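Ribosomal RNA small subunit methyltransferase D (Escherichia coli, PDB 2FPO) methylates the N2 atom of guanine 966 in 16S ribosomal RNA of the assembled 30S particle, using S-adenosyl-L-methionine as methyl donor. Local coordinates at residues Gly12-Gln20 with Arg24-Ser31; Phe127-Glu138 with Tyr157-Thr168. All coordinates share one frame; numbering follows the deposited sequence. Where two conformers were deposited one is given.

Contact 1: Gly12-Gln20 with Arg24-Ser31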
loop_
_atom_site.group_PDB
_atom_site.type_symbol
_atom_site.label_atom_id
_atom_site.label_comp_id
_atom_site.label_asym_id
_atom_site.label_seq_id
_atom_site.Cartn_x
_atom_site.Cartn_y
_atom_site.Cartn_z
ATOM N N GLY A 12 -12.112 10.201 13.983
ATOM C CA GLY A 12 -11.818 9.114 12.979
ATOM C C GLY A 12 -11.405 7.820 13.650
ATOM O O GLY A 12 -10.575 7.824 14.570
ATOM N N GLN A 13 -12.008 6.715 13.197
ATOM C CA GLN A 13 -11.656 5.367 13.647
ATOM C C GLN A 13 -11.319 4.490 12.439
ATOM O O GLN A 13 -11.972 4.578 11.388
ATOM C CB GLN A 13 -12.810 4.715 14.412
ATOM C CG GLN A 13 -13.319 5.455 15.655
ATOM C CD GLN A 13 -13.006 4.722 16.957
ATOM O OE1 GLN A 13 -12.182 5.167 17.756
ATOM N NE2 GLN A 13 -13.665 3.595 17.171
ATOM N N ILE A 14 -10.294 3.651 12.608
ATOM C CA ILE A 14 -9.911 2.613 11.647
ATOM C C ILE A 14 -10.119 1.283 12.347
ATOM O O ILE A 14 -9.681 1.112 13.486
ATOM C CB ILE A 14 -8.411 2.776 11.207
ATOM C CG1 ILE A 14 -8.265 3.888 10.173
ATOM C CG2 ILE A 14 -7.824 1.488 10.618
ATOM C CD1 ILE A 14 -9.331 3.941 9.100
ATOM N N ARG A 15 -10.803 0.342 11.697
ATOM C CA ARG A 15 -10.891 -0.995 12.279
ATOM C C ARG A 15 -10.015 -1.959 11.480
ATOM O O ARG A 15 -10.082 -1.983 10.259
ATOM C CB ARG A 15 -12.343 -1.489 12.405
ATOM C CG ARG A 15 -12.494 -2.607 13.453
ATOM C CD ARG A 15 -13.890 -3.276 13.453
ATOM N NE ARG A 15 -14.380 -3.484 12.089
ATOM C CZ ARG A 15 -15.361 -4.312 11.739
ATOM N NH1 ARG A 15 -15.986 -5.060 12.649
ATOM N NH2 ARG A 15 -15.709 -4.392 10.458
ATOM N N ILE A 16 -9.156 -2.696 12.186
ATOM C CA ILE A 16 -8.361 -3.764 11.603
ATOM C C ILE A 16 -9.247 -5.024 11.519
ATOM O O ILE A 16 -9.722 -5.550 12.528
ATOM C CB ILE A 16 -7.057 -4.012 12.377
ATOM C CG1 ILE A 16 -6.113 -2.795 12.221
ATOM C CG2 ILE A 16 -6.376 -5.289 11.869
ATOM C CD1 ILE A 16 -4.866 -2.836 13.065
ATOM N N ILE A 17 -9.491 -5.482 10.300
ATOM C CA ILE A 17 -10.494 -6.524 10.124
ATOM C C ILE A 17 -9.942 -7.944 10.149
ATOM O O ILE A 17 -10.721 -8.892 10.208
ATOM C CB ILE A 17 -11.360 -6.289 8.873
ATOM C CG1 ILE A 17 -10.487 -6.151 7.644
ATOM C CG2 ILE A 17 -12.276 -5.068 9.068
ATOM C CD1 ILE A 17 -11.167 -6.587 6.397
ATOM N N GLY A 18 -8.613 -8.087 10.113
ATOM C CA GLY A 18 -7.988 -9.404 10.121
ATOM C C GLY A 18 -6.680 -9.511 10.878
ATOM O O GLY A 18 -6.096 -8.505 11.284
ATOM N N GLY A 19 -6.219 -10.747 11.042
ATOM C CA GLY A 19 -4.931 -11.075 11.658
ATOM C C GLY A 19 -4.831 -10.920 13.172
ATOM O O GLY A 19 -5.818 -11.019 13.899
ATOM N N GLN A 20 -3.628 -10.657 13.654
ATOM C CA GLN A 20 -3.397 -10.627 15.095
ATOM C C GLN A 20 -4.119 -9.493 15.825
ATOM O O GLN A 20 -4.429 -9.643 16.996
ATOM C CB GLN A 20 -1.904 -10.611 15.408
ATOM C CG GLN A 20 -1.180 -9.365 14.959
ATOM C CD GLN A 20 0.310 -9.513 15.112
ATOM O OE1 GLN A 20 0.812 -9.804 16.209
ATOM N NE2 GLN A 20 1.036 -9.322 14.012
ATOM N N ARG A 24 -9.297 -4.815 16.477
ATOM C CA ARG A 24 -8.717 -3.687 17.225
ATOM C C ARG A 24 -9.074 -2.385 16.509
ATOM O O ARG A 24 -8.981 -2.313 15.292
ATOM C CB ARG A 24 -7.179 -3.817 17.396
ATOM C CG ARG A 24 -6.721 -4.979 18.333
ATOM C CD ARG A 24 -6.876 -4.643 19.816
ATOM N NE ARG A 24 -6.122 -3.455 20.168
ATOM C CZ ARG A 24 -4.840 -3.469 20.528
ATOM N NH1 ARG A 24 -4.185 -4.629 20.606
ATOM N NH2 ARG A 24 -4.218 -2.331 20.836
ATOM N N LYS A 25 -9.474 -1.375 17.280
ATOM C CA LYS A 25 -9.918 -0.070 16.771
ATOM C C LYS A 25 -8.848 1.004 17.066
ATOM O O LYS A 25 -8.335 1.042 18.194
ATOM C CB LYS A 25 -11.244 0.310 17.451
ATOM C CG LYS A 25 -12.181 -0.876 17.718
ATOM C CD LYS A 25 -13.544 -0.441 18.249
ATOM C CE LYS A 25 -14.440 -1.641 18.535
ATOM N NZ LYS A 25 -14.764 -2.423 17.296
ATOM N N LEU A 26 -8.548 1.867 16.082
ATOM C CA LEU A 26 -7.485 2.900 16.180
ATOM C C LEU A 26 -7.933 4.290 15.690
ATOM O O LEU A 26 -8.641 4.389 14.697
ATOM C CB LEU A 26 -6.233 2.473 15.380
ATOM C CG LEU A 26 -5.460 1.203 15.758
ATOM C CD1 LEU A 26 -4.500 0.871 14.657
ATOM C CD2 LEU A 26 -4.714 1.302 17.088
ATOM N N PRO A 27 -7.504 5.374 16.380
ATOM C CA PRO A 27 -7.911 6.741 16.004
ATOM C C PRO A 27 -7.141 7.283 14.793
ATOM O O PRO A 27 -5.922 7.158 14.742
ATOM C CB PRO A 27 -7.550 7.551 17.241
ATOM C CG PRO A 27 -6.339 6.866 17.746
ATOM C CD PRO A 27 -6.620 5.391 17.558
ATOM N N VAL A 28 -7.851 7.852 13.821
ATOM C CA VAL A 28 -7.212 8.494 12.671
ATOM C C VAL A 28 -7.773 9.883 12.491
ATOM O O VAL A 28 -8.924 10.040 12.090
ATOM C CB VAL A 28 -7.283 7.673 11.346
ATOM C CG1 VAL A 28 -6.494 6.398 11.489
ATOM C CG2 VAL A 28 -8.738 7.403 10.915
ATOM N N PRO A 29 -6.929 10.900 12.724
ATOM C CA PRO A 29 -7.351 12.230 13.145
ATOM C C PRO A 29 -8.241 12.968 12.138
ATOM O O PRO A 29 -8.525 12.458 11.048
ATOM C CB PRO A 29 -6.015 12.968 13.339
ATOM C CG PRO A 29 -5.059 12.270 12.402
ATOM C CD PRO A 29 -5.469 10.829 12.494
ATOM N N ASP A 30 -8.666 14.164 12.543
ATOM C CA ASP A 30 -9.547 15.053 11.778
ATOM C C ASP A 30 -8.931 15.624 10.481
ATOM O O ASP A 30 -8.471 16.772 10.450
ATOM C CB ASP A 30 -10.032 16.199 12.693
ATOM C CG ASP A 30 -8.946 16.692 13.676
ATOM O OD1 ASP A 30 -7.770 16.258 13.589
ATOM O OD2 ASP A 30 -9.277 17.518 14.554
ATOM N N SER A 31 -8.937 14.821 9.417
ATOM C CA SER A 31 -8.503 15.271 8.087
ATOM C C SER A 31 -8.956 14.302 6.997
ATOM O O SER A 31 -9.331 13.161 7.276
ATOM C CB SER A 31 -6.975 15.491 8.027
ATOM O OG SER A 31 -6.261 14.267 8.056
#

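Contact 2: Phe127-Glu138 with Tyr157-Thr168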
loop_
_atom_site.group_PDB
_atom_site.type_symbol
_atom_site.label_atom_id
_atom_site.label_comp_id
_atom_site.label_asym_id
_atom_site.label_seq_id
_atom_site.Cartn_x
_atom_site.Cartn_y
_atom_site.Cartn_z
ATOM N N PHE A 127 1.555 -0.976 -2.143
ATOM C CA PHE A 127 0.241 -0.350 -2.215
ATOM C C PHE A 127 0.362 1.039 -2.847
ATOM O O PHE A 127 1.113 1.889 -2.355
ATOM C CB PHE A 127 -0.396 -0.209 -0.832
ATOM C CG PHE A 127 -0.462 -1.510 -0.053
ATOM C CD1 PHE A 127 -1.367 -2.522 -0.412
ATOM C CD2 PHE A 127 0.343 -1.700 1.060
ATOM C CE1 PHE A 127 -1.410 -3.746 0.321
ATOM C CE2 PHE A 127 0.296 -2.914 1.806
ATOM C CZ PHE A 127 -0.580 -3.933 1.429
ATOM N N VAL A 128 -0.415 1.243 -3.912
ATOM C CA VAL A 128 -0.445 2.502 -4.686
ATOM C C VAL A 128 -1.883 3.011 -4.788
ATOM O O VAL A 128 -2.617 2.754 -5.751
ATOM C CB VAL A 128 0.199 2.350 -6.101
ATOM C CG1 VAL A 128 0.325 3.732 -6.798
ATOM C CG2 VAL A 128 1.534 1.632 -6.021
ATOM N N ASP A 129 -2.280 3.768 -3.777
ATOM C CA ASP A 129 -3.599 4.355 -3.742
ATOM C C ASP A 129 -3.390 5.854 -3.523
ATOM O O ASP A 129 -3.514 6.339 -2.411
ATOM C CB ASP A 129 -4.423 3.740 -2.609
ATOM C CG ASP A 129 -5.799 4.394 -2.466
ATOM O OD1 ASP A 129 -6.350 4.896 -3.488
ATOM O OD2 ASP A 129 -6.315 4.434 -1.329
ATOM N N PRO A 130 -3.017 6.591 -4.588
ATOM C CA PRO A 130 -2.767 8.018 -4.355
ATOM C C PRO A 130 -4.015 8.864 -4.058
ATOM O O PRO A 130 -5.135 8.480 -4.473
ATOM C CB PRO A 130 -2.046 8.462 -5.644
ATOM C CG PRO A 130 -2.542 7.499 -6.688
ATOM C CD PRO A 130 -2.742 6.187 -5.981
ATOM N N PRO A 131 -3.838 10.014 -3.353
ATOM C CA PRO A 131 -4.956 10.884 -3.003
ATOM C C PRO A 131 -5.624 11.448 -4.259
ATOM O O PRO A 131 -6.820 11.721 -4.268
ATOM C CB PRO A 131 -4.288 12.003 -2.148
ATOM C CG PRO A 131 -2.881 12.032 -2.623
ATOM C CD PRO A 131 -2.560 10.561 -2.850
ATOM N N PHE A 132 -4.849 11.606 -5.323
ATOM C CA PHE A 132 -5.421 11.903 -6.635
ATOM C C PHE A 132 -4.570 11.156 -7.676
ATOM O O PHE A 132 -3.425 10.821 -7.400
ATOM C CB PHE A 132 -5.516 13.433 -6.876
ATOM C CG PHE A 132 -4.199 14.140 -6.740
ATOM C CD1 PHE A 132 -3.322 14.211 -7.825
ATOM C CD2 PHE A 132 -3.806 14.685 -5.516
ATOM C CE1 PHE A 132 -2.081 14.833 -7.701
ATOM C CE2 PHE A 132 -2.580 15.324 -5.386
ATOM C CZ PHE A 132 -1.703 15.388 -6.477
ATOM N N ARG A 133 -5.127 10.919 -8.861
ATOM C CA ARG A 133 -4.556 10.009 -9.867
ATOM C C ARG A 133 -3.526 10.695 -10.774
ATOM O O ARG A 133 -2.355 10.280 -10.869
ATOM C CB ARG A 133 -5.709 9.460 -10.736
ATOM C CG ARG A 133 -5.345 8.410 -11.797
ATOM C CD ARG A 133 -5.119 8.969 -13.222
ATOM N NE ARG A 133 -6.155 9.896 -13.683
ATOM C CZ ARG A 133 -6.165 10.475 -14.882
ATOM N NH1 ARG A 133 -5.198 10.218 -15.759
ATOM N NH2 ARG A 133 -7.140 11.315 -15.206
ATOM N N ARG A 134 -4.010 11.711 -11.488
ATOM C CA ARG A 134 -3.233 12.351 -12.533
ATOM C C ARG A 134 -2.139 13.231 -11.966
ATOM O O ARG A 134 -2.402 14.215 -11.256
ATOM C CB ARG A 134 -4.140 13.127 -13.502
ATOM C CG ARG A 134 -3.402 13.556 -14.766
ATOM C CD ARG A 134 -4.283 13.612 -16.024
ATOM N NE ARG A 134 -5.555 14.315 -15.841
ATOM C CZ ARG A 134 -5.675 15.563 -15.409
ATOM N NH1 ARG A 134 -4.589 16.271 -15.084
ATOM N NH2 ARG A 134 -6.893 16.092 -15.293
ATOM N N GLY A 135 -0.904 12.870 -12.310
ATOM C CA GLY A 135 0.284 13.489 -11.716
ATOM C C GLY A 135 1.033 12.596 -10.748
ATOM O O GLY A 135 2.192 12.848 -10.458
ATOM N N LEU A 136 0.367 11.560 -10.226
ATOM C CA LEU A 136 0.968 10.646 -9.249
ATOM C C LEU A 136 0.951 9.188 -9.702
ATOM O O LEU A 136 1.928 8.488 -9.529
ATOM C CB LEU A 136 0.269 10.741 -7.874
ATOM C CG LEU A 136 0.249 12.080 -7.108
ATOM C CD1 LEU A 136 -0.558 11.917 -5.853
ATOM C CD2 LEU A 136 1.665 12.620 -6.769
ATOM N N LEU A 137 -0.157 8.705 -10.239
ATOM C CA LEU A 137 -0.300 7.254 -10.389
ATOM C C LEU A 137 0.764 6.619 -11.301
ATOM O O LEU A 137 1.519 5.752 -10.862
ATOM C CB LEU A 137 -1.698 6.872 -10.885
ATOM C CG LEU A 137 -2.012 5.362 -10.899
ATOM C CD1 LEU A 137 -1.983 4.757 -9.490
ATOM C CD2 LEU A 137 -3.352 5.075 -11.517
ATOM N N GLU A 138 0.806 7.045 -12.563
ATOM C CA GLU A 138 1.766 6.478 -13.492
ATOM C C GLU A 138 3.213 6.765 -13.137
ATOM O O GLU A 138 4.070 5.923 -13.409
ATOM C CB GLU A 138 1.493 6.916 -14.927
ATOM C CG GLU A 138 0.701 5.883 -15.713
ATOM C CD GLU A 138 -0.759 6.224 -15.815
ATOM O OE1 GLU A 138 -1.380 6.447 -14.742
ATOM O OE2 GLU A 138 -1.280 6.272 -16.960
ATOM N N TYR A 157 -0.594 -3.180 -5.745
ATOM C CA TYR A 157 -2.017 -2.878 -5.680
ATOM C C TYR A 157 -2.180 -1.454 -6.169
ATOM O O TYR A 157 -1.455 -0.559 -5.725
ATOM C CB TYR A 157 -2.541 -3.052 -4.239
ATOM C CG TYR A 157 -3.921 -2.460 -3.959
ATOM C CD1 TYR A 157 -5.085 -3.078 -4.431
ATOM C CD2 TYR A 157 -4.051 -1.290 -3.214
ATOM C CE1 TYR A 157 -6.356 -2.531 -4.166
ATOM C CE2 TYR A 157 -5.301 -0.741 -2.949
ATOM C CZ TYR A 157 -6.444 -1.351 -3.423
ATOM O OH TYR A 157 -7.668 -0.788 -3.130
ATOM N N VAL A 158 -3.106 -1.270 -7.103
ATOM C CA VAL A 158 -3.367 0.022 -7.713
ATOM C C VAL A 158 -4.866 0.265 -7.654
ATOM O O VAL A 158 -5.669 -0.574 -8.056
ATOM C CB VAL A 158 -2.853 0.106 -9.213
ATOM C CG1 VAL A 158 -3.232 1.441 -9.837
ATOM C CG2 VAL A 158 -1.363 -0.085 -9.278
ATOM N N GLU A 159 -5.231 1.399 -7.069
ATOM C CA GLU A 159 -6.601 1.833 -6.997
ATOM C C GLU A 159 -6.790 3.073 -7.910
ATOM O O GLU A 159 -5.979 4.020 -7.885
ATOM C CB GLU A 159 -6.934 2.153 -5.543
ATOM C CG GLU A 159 -8.329 2.582 -5.313
ATOM C CD GLU A 159 -8.678 2.700 -3.828
ATOM O OE1 GLU A 159 -8.281 1.811 -3.031
ATOM O OE2 GLU A 159 -9.374 3.686 -3.491
ATOM N N SER A 160 -7.856 3.051 -8.713
ATOM C CA SER A 160 -8.094 4.098 -9.697
ATOM C C SER A 160 -9.551 4.165 -10.147
ATOM O O SER A 160 -10.200 3.145 -10.273
ATOM C CB SER A 160 -7.185 3.873 -10.908
ATOM O OG SER A 160 -7.179 5.013 -11.746
ATOM N N GLU A 161 -10.042 5.377 -10.411
ATOM C CA GLU A 161 -11.393 5.562 -10.936
ATOM C C GLU A 161 -11.508 4.920 -12.312
ATOM O O GLU A 161 -10.631 5.105 -13.162
ATOM C CB GLU A 161 -11.744 7.052 -11.025
ATOM C CG GLU A 161 -12.012 7.716 -9.686
ATOM C CD GLU A 161 -10.803 7.705 -8.749
ATOM O OE1 GLU A 161 -9.689 8.100 -9.183
ATOM O OE2 GLU A 161 -10.983 7.300 -7.577
ATOM N N VAL A 162 -12.576 4.155 -12.509
ATOM C CA VAL A 162 -12.868 3.479 -13.793
ATOM C C VAL A 162 -12.692 4.413 -14.995
ATOM O O VAL A 162 -12.015 4.070 -15.973
ATOM C CB VAL A 162 -14.297 2.902 -13.813
ATOM C CG1 VAL A 162 -14.720 2.536 -15.229
ATOM C CG2 VAL A 162 -14.369 1.697 -12.914
ATOM N N GLU A 163 -13.275 5.604 -14.871
ATOM C CA GLU A 163 -13.239 6.657 -15.884
ATOM C C GLU A 163 -11.841 6.927 -16.450
ATOM O O GLU A 163 -11.712 7.443 -17.572
ATOM C CB GLU A 163 -13.759 7.945 -15.256
ATOM C CG GLU A 163 -14.582 8.811 -16.168
ATOM C CD GLU A 163 -15.143 10.022 -15.442
ATOM O OE1 GLU A 163 -14.634 10.332 -14.339
ATOM O OE2 GLU A 163 -16.086 10.657 -15.979
ATOM N N ASN A 164 -10.814 6.570 -15.675
ATOM C CA ASN A 164 -9.426 6.813 -16.046
ATOM C C ASN A 164 -8.898 5.810 -17.051
ATOM O O ASN A 164 -7.903 6.083 -17.702
ATOM C CB ASN A 164 -8.505 6.798 -14.812
ATOM C CG ASN A 164 -8.732 7.979 -13.881
ATOM O OD1 ASN A 164 -8.510 7.887 -12.664
ATOM N ND2 ASN A 164 -9.157 9.099 -14.442
ATOM N N GLY A 165 -9.564 4.663 -17.172
ATOM C CA GLY A 165 -9.052 3.538 -17.950
ATOM C C GLY A 165 -7.959 2.749 -17.231
ATOM O O GLY A 165 -7.667 2.988 -16.044
ATOM N N LEU A 166 -7.337 1.816 -17.951
ATOM C CA LEU A 166 -6.206 1.058 -17.411
ATOM C C LEU A 166 -4.985 1.960 -17.350
ATOM O O LEU A 166 -4.701 2.664 -18.324
ATOM C CB LEU A 166 -5.889 -0.146 -18.297
ATOM C CG LEU A 166 -6.908 -1.264 -18.411
ATOM C CD1 LEU A 166 -6.743 -1.925 -19.774
ATOM C CD2 LEU A 166 -6.777 -2.291 -17.274
ATOM N N PRO A 167 -4.260 1.963 -16.204
ATOM C CA PRO A 167 -3.022 2.763 -16.197
ATOM C C PRO A 167 -1.937 2.139 -17.076
ATOM O O PRO A 167 -1.893 0.918 -17.235
ATOM C CB PRO A 167 -2.582 2.728 -14.731
ATOM C CG PRO A 167 -3.140 1.422 -14.207
ATOM C CD PRO A 167 -4.497 1.302 -14.905
ATOM N N THR A 168 -1.090 2.993 -17.648
ATOM C CA THR A 168 0.125 2.570 -18.314
ATOM C C THR A 168 1.029 1.909 -17.265
ATOM O O THR A 168 1.346 2.496 -16.209
ATOM C CB THR A 168 0.809 3.771 -19.056
ATOM O OG1 THR A 168 -0.142 4.367 -19.945
ATOM C CG2 THR A 168 2.013 3.319 -19.902
#

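Contact 1: Gly12-Gln20 with Arg24-Ser31
A beta hairpin near the start of the chain pairs strand 13-15 with strand 25-27 in antiparallel fashion. Ile14 and Leu26 form its hydrogen-bonded pair. Ile14 N gives a bond to Leu26 O at 2.8 Å, and Leu26 N returns one to Ile14 O at 2.9 Å. Beyond the pair, Ile16 N reaches Arg24 O at 3.1 Å. At the other end Val28 N meets Gly12 O at 2.8 Å, but from well above the carbonyl plane. Ile14 and Leu26 share one face. There Ile14 CG1 sits beside its own backbone N (chi1 -78°) and meets Val28 CG1 at 3.3 Å, tighter than usual carbon contact. These two side chains cross at about a right angle. Ile16 CD1 touches Leu26 CD1 at 4.1 Å, and Leu26 also packs on Leu70 of helix 67-74. Gln13, Arg15, Lys25 and Pro27 occupy the other face. The Arg15 guanidinium turns to a salt bridge with Asp39. The arrangement is that of a two-stranded antiparallel beta hairpin, with Ile14 and Leu26 on one face and mostly polar residues on the other.

Contact 2: Phe127-Glu138 with Tyr157-Thr168
Val128 and Val158 pair in parallel at the tightly packed end of this contact. Val128 N bonds to Tyr157 O at 2.8 Å, and Glu159 N bonds to Val128 O at 3.2 Å. Phe127 and Tyr157 lie on one face of the sheet. Their side chains cross obliquely, with Phe127 CD1 4.0 Å from Tyr157 CB. On the opposite face Leu137 comes down from its helix. Its CG is anti to the backbone N (chi1 -172°), which sends CD1 to Val158 CG1 at 3.6 Å and brings CD2 close to Pro167 CB and Ser160 OG. Strand 123-128, helix 137-146 and strand 154-161 thus form a beta-alpha-beta crossover of the Rossmann-like methyltransferase fold. Asp129, Pro130, Pro131 and Phe132 follow the first strand and match the Asp-Pro-Pro-Phe motif of amino-group methyltransferases. Beside that motif the Asp129 and Glu159 carboxylates run side by side, their planes 31° apart. Asp129 OD1 is 3.3 Å from Glu159 OE2, two acceptors with no bond between them. Tyr157 OH donates to Glu159 OE1 at 2.7 Å, on its anti side. An alanine in place of Glu159 would probably deprive the Tyr157 hydroxyl of this acceptor and open a gap beside Asp129. The outer side is looser. In the modelled conformer of Arg133, one of two, Asn164 ND2 lies over one face of the guanidinium; this placement is doubtful and ND2 makes no hydrogen bond to it. Glu138, at the partly exposed start of the helix, reaches across to exposed Thr168, where OE2 takes only a weak bond from the backbone N at 3.4 Å.

Contact 1 is a surface contact, while contact 2 is partly buried. They do not touch: their centres are 24 Å apart and their nearest atoms about 11 Å. Contact 1 is local in sequence and makes its own two-stranded antiparallel sheet. The segments of contact 2 are further apart in the chain, with most of helix 137-146 between them, and join neighbouring parallel strands inside the seven-stranded mixed sheet. Helix 39-53 is common ground, since Asp39 pairs with Arg15 and Leu45 packs on both Phe127 and Tyr157. Backbone bonds dominate the hairpin, with aliphatic groups on one face. In contact 2 apolar packing gives way to the carboxylates of Asp129, just past the first strand, and Glu159, within the second.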